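PDB 1OGD: HIGH affinity ribose transport protein RBSD from Bacillus subtilis, which binds D-ribose in the cytoplasm and probably catalyses the interconversion of its beta-pyranose and beta-furanose forms. Local coordinates for the interface of chains A and B. Numbering follows the deposited sequence. Chains: chain A/B, HIGH affinity ribose transport protein RBSD.

Contact 1: the interface of chains A and B. Residues chain A 39-42; chain B 8-10, 42.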
loop_
_atom_site.group_PDB
_atom_site.type_symbol
_atom_site.label_atom_id
_atom_site.label_comp_id
_atom_site.label_asym_id
_atom_site.label_seq_id
_atom_site.Cartn_x
_atom_site.Cartn_y
_atom_site.Cartn_z
ATOM N N LYS A 39 9.726 -8.466 13.114
ATOM C CA LYS A 39 10.724 -8.259 14.147
ATOM C C LYS A 39 10.239 -7.264 15.196
ATOM O O LYS A 39 9.887 -6.130 14.883
ATOM C CB LYS A 39 12.015 -7.753 13.504
ATOM C CG LYS A 39 13.159 -7.477 14.460
ATOM C CD LYS A 39 14.317 -6.925 13.657
ATOM C CE LYS A 39 15.529 -6.641 14.496
ATOM N NZ LYS A 39 16.599 -6.123 13.610
ATOM N N ILE A 40 10.219 -7.697 16.451
ATOM C CA ILE A 40 9.800 -6.836 17.543
ATOM C C ILE A 40 11.019 -6.698 18.445
ATOM O O ILE A 40 11.411 -7.644 19.127
ATOM C CB ILE A 40 8.622 -7.458 18.302
ATOM C CG1 ILE A 40 7.451 -7.674 17.337
ATOM C CG2 ILE A 40 8.199 -6.548 19.438
ATOM C CD1 ILE A 40 6.264 -8.431 17.928
ATOM N N ASP A 41 11.616 -5.513 18.434
ATOM C CA ASP A 41 12.829 -5.251 19.199
ATOM C C ASP A 41 12.541 -4.593 20.550
ATOM O O ASP A 41 12.108 -3.443 20.612
ATOM C CB ASP A 41 13.752 -4.374 18.349
ATOM C CG ASP A 41 15.168 -4.308 18.881
ATOM O OD1 ASP A 41 16.027 -3.764 18.153
ATOM O OD2 ASP A 41 15.426 -4.783 20.013
ATOM N N LEU A 42 12.790 -5.334 21.628
ATOM C CA LEU A 42 12.548 -4.842 22.981
ATOM C C LEU A 42 13.815 -4.336 23.648
ATOM O O LEU A 42 13.756 -3.769 24.740
ATOM C CB LEU A 42 11.950 -5.956 23.854
ATOM C CG LEU A 42 10.632 -6.602 23.408
ATOM C CD1 LEU A 42 10.311 -7.787 24.314
ATOM C CD2 LEU A 42 9.513 -5.567 23.447
ATOM N N ASN B 8 18.531 -0.429 20.370
ATOM C CA ASN B 8 17.228 -0.746 19.792
ATOM C C ASN B 8 17.116 -0.304 18.335
ATOM O O ASN B 8 17.305 0.867 18.020
ATOM C CB ASN B 8 16.114 -0.107 20.622
ATOM C CG ASN B 8 14.733 -0.545 20.170
ATOM O OD1 ASN B 8 14.177 -0.002 19.214
ATOM N ND2 ASN B 8 14.182 -1.547 20.844
ATOM N N SER B 9 16.796 -1.253 17.461
ATOM C CA SER B 9 16.686 -0.975 16.033
ATOM C C SER B 9 15.576 0.009 15.691
ATOM O O SER B 9 15.790 0.905 14.877
ATOM C CB SER B 9 16.509 -2.278 15.247
ATOM O OG SER B 9 15.366 -2.992 15.670
ATOM N N HIS B 10 14.400 -0.139 16.305
ATOM C CA HIS B 10 13.296 0.783 16.033
ATOM C C HIS B 10 13.695 2.201 16.431
ATOM O O HIS B 10 13.448 3.160 15.689
ATOM C CB HIS B 10 12.026 0.408 16.819
ATOM C CG HIS B 10 11.605 -1.019 16.658
ATOM N ND1 HIS B 10 11.401 -1.603 15.427
ATOM C CD2 HIS B 10 11.360 -1.983 17.579
ATOM C CE1 HIS B 10 11.052 -2.867 15.594
ATOM N NE2 HIS B 10 11.020 -3.123 16.892
ATOM N N LEU B 42 8.196 -0.728 24.338
ATOM C CA LEU B 42 9.304 -1.478 24.921
ATOM C C LEU B 42 8.927 -2.239 26.187
ATOM O O LEU B 42 9.762 -2.948 26.750
ATOM C CB LEU B 42 10.454 -0.532 25.268
ATOM C CG LEU B 42 11.070 0.326 24.164
ATOM C CD1 LEU B 42 12.142 1.236 24.770
ATOM C CD2 LEU B 42 11.665 -0.577 23.089
HETATM O O HOH W 1 12.399 -3.682 27.183
#

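Contact 2: the interface of chains A and B. Residues chain A 7-8; chain B 29, 41, 43-45, 113, 115.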
loop_
_atom_site.group_PDB
_atom_site.type_symbol
_atom_site.label_atom_id
_atom_site.label_comp_id
_atom_site.label_asym_id
_atom_site.label_seq_id
_atom_site.Cartn_x
_atom_site.Cartn_y
_atom_site.Cartn_z
ATOM N N LEU A 7 1.710 -7.285 28.796
ATOM C CA LEU A 7 1.667 -5.825 28.741
ATOM C C LEU A 7 2.046 -5.204 27.393
ATOM O O LEU A 7 1.465 -4.198 26.985
ATOM C CB LEU A 7 2.586 -5.238 29.819
ATOM C CG LEU A 7 2.638 -3.713 29.937
ATOM C CD1 LEU A 7 1.281 -3.187 30.378
ATOM C CD2 LEU A 7 3.714 -3.310 30.941
ATOM N N ASN A 8 3.027 -5.793 26.718
ATOM C CA ASN A 8 3.491 -5.267 25.437
ATOM C C ASN A 8 2.425 -5.365 24.351
ATOM O O ASN A 8 1.934 -6.453 24.036
ATOM C CB ASN A 8 4.754 -6.004 24.995
ATOM C CG ASN A 8 5.407 -5.351 23.805
ATOM O OD1 ASN A 8 5.040 -5.620 22.657
ATOM N ND2 ASN A 8 6.369 -4.462 24.067
ATOM N N ALA B 29 2.921 3.390 30.937
ATOM C CA ALA B 29 2.032 2.415 30.331
ATOM C C ALA B 29 0.601 2.866 30.035
ATOM O O ALA B 29 -0.135 2.164 29.341
ATOM C CB ALA B 29 2.003 1.162 31.191
ATOM N N ASP B 41 6.686 0.245 21.448
ATOM C CA ASP B 41 6.405 -0.282 22.772
ATOM C C ASP B 41 7.526 -1.173 23.277
ATOM O O ASP B 41 7.766 -2.242 22.731
ATOM C CB ASP B 41 5.087 -1.061 22.718
ATOM C CG ASP B 41 4.528 -1.372 24.092
ATOM O OD1 ASP B 41 3.336 -1.746 24.166
ATOM O OD2 ASP B 41 5.272 -1.255 25.087
ATOM N N SER B 43 7.682 -2.098 26.632
ATOM C CA SER B 43 7.237 -2.753 27.857
ATOM C C SER B 43 7.286 -4.275 27.799
ATOM O O SER B 43 7.062 -4.879 26.752
ATOM C CB SER B 43 5.814 -2.299 28.215
ATOM O OG SER B 43 4.861 -2.834 27.312
ATOM N N LEU B 44 7.585 -4.891 28.939
ATOM C CA LEU B 44 7.650 -6.344 29.043
ATOM C C LEU B 44 6.664 -6.762 30.129
ATOM O O LEU B 44 5.919 -7.729 29.977
ATOM C CB LEU B 44 9.069 -6.785 29.406
ATOM C CG LEU B 44 9.378 -8.285 29.411
ATOM C CD1 LEU B 44 8.995 -8.905 28.079
ATOM C CD2 LEU B 44 10.861 -8.491 29.683
ATOM N N LYS B 45 6.669 -6.005 31.220
ATOM C CA LYS B 45 5.780 -6.231 32.347
ATOM C C LYS B 45 5.819 -4.966 33.194
ATOM O O LYS B 45 6.692 -4.126 33.011
ATOM C CB LYS B 45 6.235 -7.445 33.161
ATOM C CG LYS B 45 7.593 -7.319 33.807
ATOM C CD LYS B 45 7.864 -8.550 34.660
ATOM C CE LYS B 45 9.078 -8.362 35.549
ATOM N NZ LYS B 45 9.287 -9.548 36.432
ATOM N N ARG B 113 6.786 3.679 24.526
ATOM C CA ARG B 113 6.031 3.199 25.667
ATOM C C ARG B 113 6.902 2.356 26.590
ATOM O O ARG B 113 7.485 1.368 26.161
ATOM C CB ARG B 113 4.835 2.374 25.186
ATOM C CG ARG B 113 3.782 2.130 26.251
ATOM C CD ARG B 113 2.733 1.149 25.765
ATOM N NE ARG B 113 1.710 0.910 26.780
ATOM C CZ ARG B 113 1.262 -0.292 27.127
ATOM N NH1 ARG B 113 1.740 -1.386 26.543
ATOM N NH2 ARG B 113 0.338 -0.400 28.072
ATOM N N GLY B 115 7.368 0.415 30.628
ATOM C CA GLY B 115 6.537 -0.409 31.483
ATOM C C GLY B 115 6.202 0.304 32.787
ATOM O O GLY B 115 5.688 -0.313 33.722
HETATM O O HOH W 2 3.458 -8.686 30.740
#

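Contact 3: the interface of chains A and B. Residues chain A 41, 43, 113, 117; chain B 1, 7-9.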
loop_
_atom_site.group_PDB
_atom_site.type_symbol
_atom_site.label_atom_id
_atom_site.label_comp_id
_atom_site.label_asym_id
_atom_site.label_seq_id
_atom_site.Cartn_x
_atom_site.Cartn_y
_atom_site.Cartn_z
ATOM N N ASP A 41 11.616 -5.513 18.434
ATOM C CA ASP A 41 12.829 -5.251 19.199
ATOM C C ASP A 41 12.541 -4.593 20.550
ATOM O O ASP A 41 12.108 -3.443 20.612
ATOM C CB ASP A 41 13.752 -4.374 18.349
ATOM C CG ASP A 41 15.168 -4.308 18.881
ATOM O OD1 ASP A 41 16.027 -3.764 18.153
ATOM O OD2 ASP A 41 15.426 -4.783 20.013
ATOM N N SER A 43 14.956 -4.537 22.996
ATOM C CA SER A 43 16.231 -4.123 23.563
ATOM C C SER A 43 16.309 -2.638 23.885
ATOM O O SER A 43 15.738 -1.796 23.186
ATOM C CB SER A 43 17.387 -4.502 22.625
ATOM O OG SER A 43 17.378 -3.716 21.447
ATOM N N ARG A 113 13.534 -9.593 19.704
ATOM C CA ARG A 113 14.927 -9.294 19.979
ATOM C C ARG A 113 15.104 -8.726 21.382
ATOM O O ARG A 113 14.496 -7.717 21.729
ATOM C CB ARG A 113 15.458 -8.295 18.941
ATOM C CG ARG A 113 16.945 -8.003 19.054
ATOM C CD ARG A 113 17.403 -7.097 17.917
ATOM N NE ARG A 113 18.846 -6.884 17.922
ATOM C CZ ARG A 113 19.433 -5.703 18.096
ATOM N NH1 ARG A 113 18.707 -4.608 18.284
ATOM N NH2 ARG A 113 20.754 -5.615 18.078
ATOM N N PHE A 117 23.432 -10.199 25.395
ATOM C CA PHE A 117 24.732 -10.209 24.736
ATOM C C PHE A 117 25.556 -11.460 25.041
ATOM O O PHE A 117 26.766 -11.370 25.248
ATOM C CB PHE A 117 25.543 -8.968 25.129
ATOM C CG PHE A 117 25.465 -7.841 24.134
ATOM C CD1 PHE A 117 24.235 -7.382 23.670
ATOM C CD2 PHE A 117 26.625 -7.220 23.680
ATOM C CE1 PHE A 117 24.162 -6.316 22.768
ATOM C CE2 PHE A 117 26.564 -6.153 22.779
ATOM C CZ PHE A 117 25.328 -5.700 22.322
ATOM N N MET B 1 27.236 -6.238 12.739
ATOM C CA MET B 1 26.351 -5.479 13.668
ATOM C C MET B 1 26.776 -4.028 13.781
ATOM O O MET B 1 27.940 -3.695 13.567
ATOM C CB MET B 1 26.380 -6.105 15.064
ATOM C CG MET B 1 25.568 -7.379 15.209
ATOM S SD MET B 1 25.614 -8.006 16.908
ATOM C CE MET B 1 24.858 -6.639 17.791
ATOM N N LEU B 7 21.107 0.715 21.001
ATOM C CA LEU B 7 20.939 -0.689 20.658
ATOM C C LEU B 7 19.627 -1.061 19.966
ATOM O O LEU B 7 19.612 -1.927 19.090
ATOM C CB LEU B 7 21.077 -1.551 21.916
ATOM C CG LEU B 7 20.952 -3.063 21.720
ATOM C CD1 LEU B 7 22.040 -3.550 20.779
ATOM C CD2 LEU B 7 21.068 -3.763 23.073
ATOM N N ASN B 8 18.531 -0.429 20.370
ATOM C CA ASN B 8 17.228 -0.746 19.792
ATOM C C ASN B 8 17.116 -0.304 18.335
ATOM O O ASN B 8 17.305 0.867 18.020
ATOM C CB ASN B 8 16.114 -0.107 20.622
ATOM C CG ASN B 8 14.733 -0.545 20.170
ATOM O OD1 ASN B 8 14.177 -0.002 19.214
ATOM N ND2 ASN B 8 14.182 -1.547 20.844
ATOM N N SER B 9 16.796 -1.253 17.461
ATOM C CA SER B 9 16.686 -0.975 16.033
ATOM C C SER B 9 15.576 0.009 15.691
ATOM O O SER B 9 15.790 0.905 14.877
ATOM C CB SER B 9 16.509 -2.278 15.247
ATOM O OG SER B 9 15.366 -2.992 15.670
#

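Contact 1: the interface of chains A and B
A:Asp41 meets B:Asn8, B:Ser9 and B:His10 at the two-fold interface of the decamer. Hydrogen bonds come first. The carboxylate oxygen A:Asp41 OD1 is gripped twice by B:Ser9. The backbone N of B:Ser9 reaches A:Asp41 OD1 from above the carboxylate plane at 2.7 Å. The hydroxyl OG of B:Ser9 uses the anti lone pair of A:Asp41 OD1, also at 2.7 Å. The serine OG sits between its own backbone N and carbonyl carbon (chi1 58°), which brings the hydroxyl to the same oxygen as the backbone N. The backbone of A:Asp41 is read as well. A:Asp41 N donates to the imidazole NE2 of B:His10 at 2.9 Å, tilted from the ring plane. The carbonyl A:Asp41 O takes the amide ND2 of B:Asn8 at 2.8 Å, from above the carbonyl plane.

Flat groups also pack. The A:Asp41 carboxylate and B:Asn8 amide stack, 22° apart, their side chains running in opposite directions. The ring edge of B:His10 faces A:Lys39 O. One water bridges the carbonyl oxygens of A:Leu42 and B:Leu42.

In the fold, the end of strand 38-41 of chain A meets the start of helix 9-17 of chain B. The aspartate probably acts as a cap on the N-terminal end of the partner's helix.

Contact 2: the interface of chains A and B
A:Leu7 has helix-like backbone torsions and A:Asn8 turns to an extended psi of 122°, presenting the carbonyl of the first and the side-chain amide of the second to chain B. The guanidinium NH1 of B:Arg113 donates to A:Leu7 O at 2.9 Å. This oxygen lies in the guanidinium plane, and the donor is tilted 34° from the carbonyl plane. Within chain B, NH2 of B:Arg113 bonds B:Ala29 O at 2.9 Å. B:Arg113 NH1 also makes a salt bridge to B:Asp41 OD1 at 2.9 Å. Together these bonds fix the rotation of the guanidinium group. The other carboxylate oxygen, B:Asp41 OD2, accepts N and OG of B:Ser43 from one face of its plane. With an alanine at B:Asp41, B:Arg113 would probably lose its charge partner and the B:Ser43 hydroxyl would be free to turn.

The amide ND2 of A:Asn8 spans two carbonyls. A:Asn8 ND2 meets B:Ser43 O on a lone pair at 2.8 Å and B:Asp41 O from above the carbonyl plane at 2.9 Å. The A:Leu7 branch CD2 packs on B:Ser43 CB at 3.6 Å and against the backbone of B:Lys45. Its CD1 lies near B:Arg113 NH2. Water links A:Leu7 N to B:Leu44 O.

The site joins the segment leading into helix 9-17 of chain A to the ends of strands 38-41 and 110-113 of chain B.

Contact 3: the interface of chains A and B
A:Arg113 runs extended from CG to NE with CG opposite its backbone N (chi1 -175°), a reach long enough to bring the guanidinium to the B:Leu7 carbonyl. B:Leu7 likewise turns its CG away from its backbone N (chi1 -179°), pointing both methyls at chain A. Both chains are copies of one RbsD/FucU family protein. NH1 of A:Arg113 donates to the backbone O of B:Leu7 at 2.9 Å. The oxygen lies at the guanidinium edge, in its plane. A:Arg113 NH1 also makes a salt bridge with A:Asp41 OD1 at 2.8 Å. The carboxylate therefore steadies the arginine that reaches across.

A:Ser43 forms the second anchor. The carbonyl A:Ser43 O accepts the amide ND2 of B:Asn8 at 2.8 Å, in the carbonyl plane and on a lone pair. The hydroxyl A:Ser43 OG turns back to A:Asp41 OD2 at 2.6 Å, as does its backbone N, from the same face of the carboxylate.

The methyls of B:Leu7 fill the apolar part. B:Leu7 CD2 rests on A:Ser43 CB at 3.8 Å. B:Leu7 CD1 lies 3.6 Å from A:Arg113 NH2. B:Leu7 CD1 and CD2 both lie 4.0 Å from the ring atom A:Phe117 CE1. The B:Met1 methyl lies loosely beside the A:Arg113 guanidinium.

Contact 1 and contact 3 lie about 6 Å apart, between C-alpha centres, and share A:Asp41, B:Asn8 and B:Ser9. Contact 2 is about 12 Å from contact 1 and 16 Å from contact 3. Contacts 2 and 3 are largely twins with the chains exchanged, and contact 1 lies between them. Each strand 38-41 thus serves the helix start of the other chain. A two-fold contact of this kind probably joins the two pentamers of the decamer. All three centres lie 25 to 28 Å from the likely catalytic A:His20 or B:His20, which suggests a role in assembly.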